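Local coordinates for HydG protein (Carboxydothermus hydrogenoformans, PDB 4RTB) that probably acts as a radical SAM maturase of FeFe-hydrogenase, making CO and cyanide with the help of a [4Fe-4S] cluster and S-adenosylmethionine, at residues D77-L80 against F81-A84. Numbering follows the deposited sequence.
Sequences DQIL and FWQA
Asp77 to Leu80 run straight on into Phe81 to Ala84 as successive turns of the alpha-helix 74-91. Four i to i+4 backbone hydrogen bonds join them. Phe81 N donates to Asp77 O at 2.9 Å, and Trp82 N to Gln78 O at the same 2.9 Å. Gln83 N reaches Ile79 O and Ala84 N reaches Leu80 O in the same way. Asp77 O also sits over one face of the Phe81 ring, offset toward its rim. Phe81 CG is anti to its own carbonyl carbon and beside the backbone N (chi1 -66°), which places the ring by the carbonyl of Asp77. Beside it, CG of Leu80 lies 4.1 Å from CD1 of Phe81. An alanine at Phe81 would lose the ring and is likely to leave a gap beside Leu80 and Lys307, while the backbone bond to Asp77 O could remain. On another side of the helix, Ile79 CD1 comes obliquely to the Trp82 indole, 3.5 Å from its CE3. Ile79 CG1 and Trp82 CG are each anti to their backbone N (chi1 -175° and -171°), and these torsions let the methyl reach the six-membered ring. The contact lies away from the cluster and SAM sites. Asp77 OD2 is hydrogen-bonded to His304 NE2 of helix 303-316. Leu80 touches Lys308 and Leu312, Phe81 touches Lys307, and Ala84 touches Ala311 of that helix. Ile79 instead touches Ile51, Leu54 and Gln55 of helix 43-56, so helix 74-91 makes contact with both helices.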
ATOM      1  N   ASP A  77      -7.998   8.333  21.624  1.00 93.34           N
ATOM      2  CA  ASP A  77      -8.104   8.459  20.175  1.00100.17           C
ATOM      3  C   ASP A  77      -7.548   9.794  19.687  1.00102.78           C
ATOM      4  O   ASP A  77      -6.821   9.842  18.692  1.00102.49           O
ATOM      5  CB  ASP A  77      -9.560   8.292  19.731  1.00106.59           C
ATOM      6  CG  ASP A  77     -10.127   6.935  20.104  1.00112.41           C
ATOM      7  OD1 ASP A  77      -9.477   6.215  20.892  1.00114.23           O
ATOM      8  OD2 ASP A  77     -11.228   6.593  19.625  1.00114.43           O
ATOM      9  N   GLN A  78      -7.886  10.871  20.393  1.00104.40           N
ATOM     10  CA  GLN A  78      -7.407  12.203  20.029  1.00105.92           C
ATOM     11  C   GLN A  78      -5.881  12.326  20.110  1.00 96.04           C
ATOM     12  O   GLN A  78      -5.249  12.873  19.199  1.00 95.26           O
ATOM     13  CB  GLN A  78      -8.063  13.266  20.915  1.00118.62           C
ATOM     14  CG  GLN A  78      -9.280  13.952  20.298  1.00125.86           C
ATOM     15  CD  GLN A  78     -10.545  13.112  20.349  1.00132.20           C
ATOM     16  OE1 GLN A  78     -10.553  11.947  19.952  1.00137.17           O
ATOM     17  NE2 GLN A  78     -11.627  13.706  20.841  1.00130.39           N
ATOM     18  N   ILE A  79      -5.289  11.820  21.191  1.00 87.96           N
ATOM     19  CA  ILE A  79      -3.837  11.899  21.348  1.00 86.81           C
ATOM     20  C   ILE A  79      -3.136  10.952  20.367  1.00 86.74           C
ATOM     21  O   ILE A  79      -2.059  11.267  19.846  1.00 86.25           O
ATOM     22  CB  ILE A  79      -3.394  11.590  22.808  1.00 94.63           C
ATOM     23  CG1 ILE A  79      -1.886  11.804  22.980  1.00 92.32           C
ATOM     24  CG2 ILE A  79      -3.776  10.177  23.222  1.00 97.77           C
ATOM     25  CD1 ILE A  79      -1.425  13.224  22.730  1.00 85.46           C
ATOM     26  N   LEU A  80      -3.759   9.807  20.102  1.00 82.95           N
ATOM     27  CA  LEU A  80      -3.238   8.863  19.121  1.00 75.33           C
ATOM     28  C   LEU A  80      -3.158   9.511  17.746  1.00 76.23           C
ATOM     29  O   LEU A  80      -2.104   9.498  17.102  1.00 81.11           O
ATOM     30  CB  LEU A  80      -4.110   7.606  19.063  1.00 75.71           C
ATOM     31  CG  LEU A  80      -3.895   6.624  17.908  1.00 77.75           C
ATOM     32  CD1 LEU A  80      -2.512   5.994  17.964  1.00 76.74           C
ATOM     33  CD2 LEU A  80      -4.978   5.554  17.918  1.00 72.14           C
ATOM     34  N   PHE A  81      -4.274  10.087  17.309  1.00 73.20           N
ATOM     35  CA  PHE A  81      -4.336  10.740  16.007  1.00 73.28           C
ATOM     36  C   PHE A  81      -3.348  11.896  15.939  1.00 78.84           C
ATOM     37  O   PHE A  81      -2.652  12.073  14.936  1.00 80.47           O
ATOM     38  CB  PHE A  81      -5.756  11.233  15.715  1.00 73.87           C
ATOM     39  CG  PHE A  81      -6.762  10.125  15.556  1.00 83.65           C
ATOM     40  CD1 PHE A  81      -6.349   8.810  15.403  1.00 83.56           C
ATOM     41  CD2 PHE A  81      -8.119  10.399  15.551  1.00 86.39           C
ATOM     42  CE1 PHE A  81      -7.268   7.791  15.253  1.00 83.04           C
ATOM     43  CE2 PHE A  81      -9.046   9.381  15.401  1.00 85.59           C
ATOM     44  CZ  PHE A  81      -8.619   8.076  15.253  1.00 84.54           C
ATOM     45  N   TRP A  82      -3.291  12.673  17.016  1.00 87.79           N
ATOM     46  CA  TRP A  82      -2.356  13.789  17.124  1.00 88.28           C
ATOM     47  C   TRP A  82      -0.917  13.336  16.862  1.00 87.09           C
ATOM     48  O   TRP A  82      -0.218  13.891  15.997  1.00 85.51           O
ATOM     49  CB  TRP A  82      -2.479  14.430  18.507  1.00 92.67           C
ATOM     50  CG  TRP A  82      -1.730  15.708  18.675  0.56 99.75           C
ATOM     51  CD1 TRP A  82      -2.038  16.919  18.127  1.00103.03           C
ATOM     52  CD2 TRP A  82      -0.557  15.914  19.468  1.00104.75           C
ATOM     53  NE1 TRP A  82      -1.123  17.863  18.520  1.00107.51           N
ATOM     54  CE2 TRP A  82      -0.203  17.270  19.347  1.00110.55           C
ATOM     55  CE3 TRP A  82       0.231  15.079  20.267  1.00109.07           C
ATOM     56  CZ2 TRP A  82       0.905  17.815  19.992  1.00120.78           C
ATOM     57  CZ3 TRP A  82       1.331  15.619  20.908  1.00116.28           C
ATOM     58  CH2 TRP A  82       1.657  16.974  20.768  1.00123.04           C
ATOM     59  N   GLN A  83      -0.490  12.311  17.596  1.00 89.66           N
ATOM     60  CA  GLN A  83       0.843  11.746  17.411  1.00 89.09           C
ATOM     61  C   GLN A  83       1.058  11.219  15.994  1.00 87.07           C
ATOM     62  O   GLN A  83       2.128  11.408  15.414  1.00 85.35           O
ATOM     63  CB  GLN A  83       1.094  10.627  18.420  1.00 85.63           C
ATOM     64  CG  GLN A  83       1.977  11.044  19.576  1.00 86.72           C
ATOM     65  CD  GLN A  83       3.346  11.511  19.121  1.00 81.57           C
ATOM     66  OE1 GLN A  83       3.925  10.957  18.186  1.00 74.46           O
ATOM     67  NE2 GLN A  83       3.868  12.542  19.778  1.00 82.62           N
ATOM     68  N   ALA A  84       0.041  10.561  15.445  1.00 86.43           N
ATOM     69  CA  ALA A  84       0.123  10.021  14.091  1.00 84.90           C
ATOM     70  C   ALA A  84       0.406  11.122  13.069  1.00 84.80           C
ATOM     71  O   ALA A  84       1.326  10.998  12.250  1.00 79.51           O
ATOM     72  CB  ALA A  84      -1.157   9.284  13.735  1.00 80.99           C
TER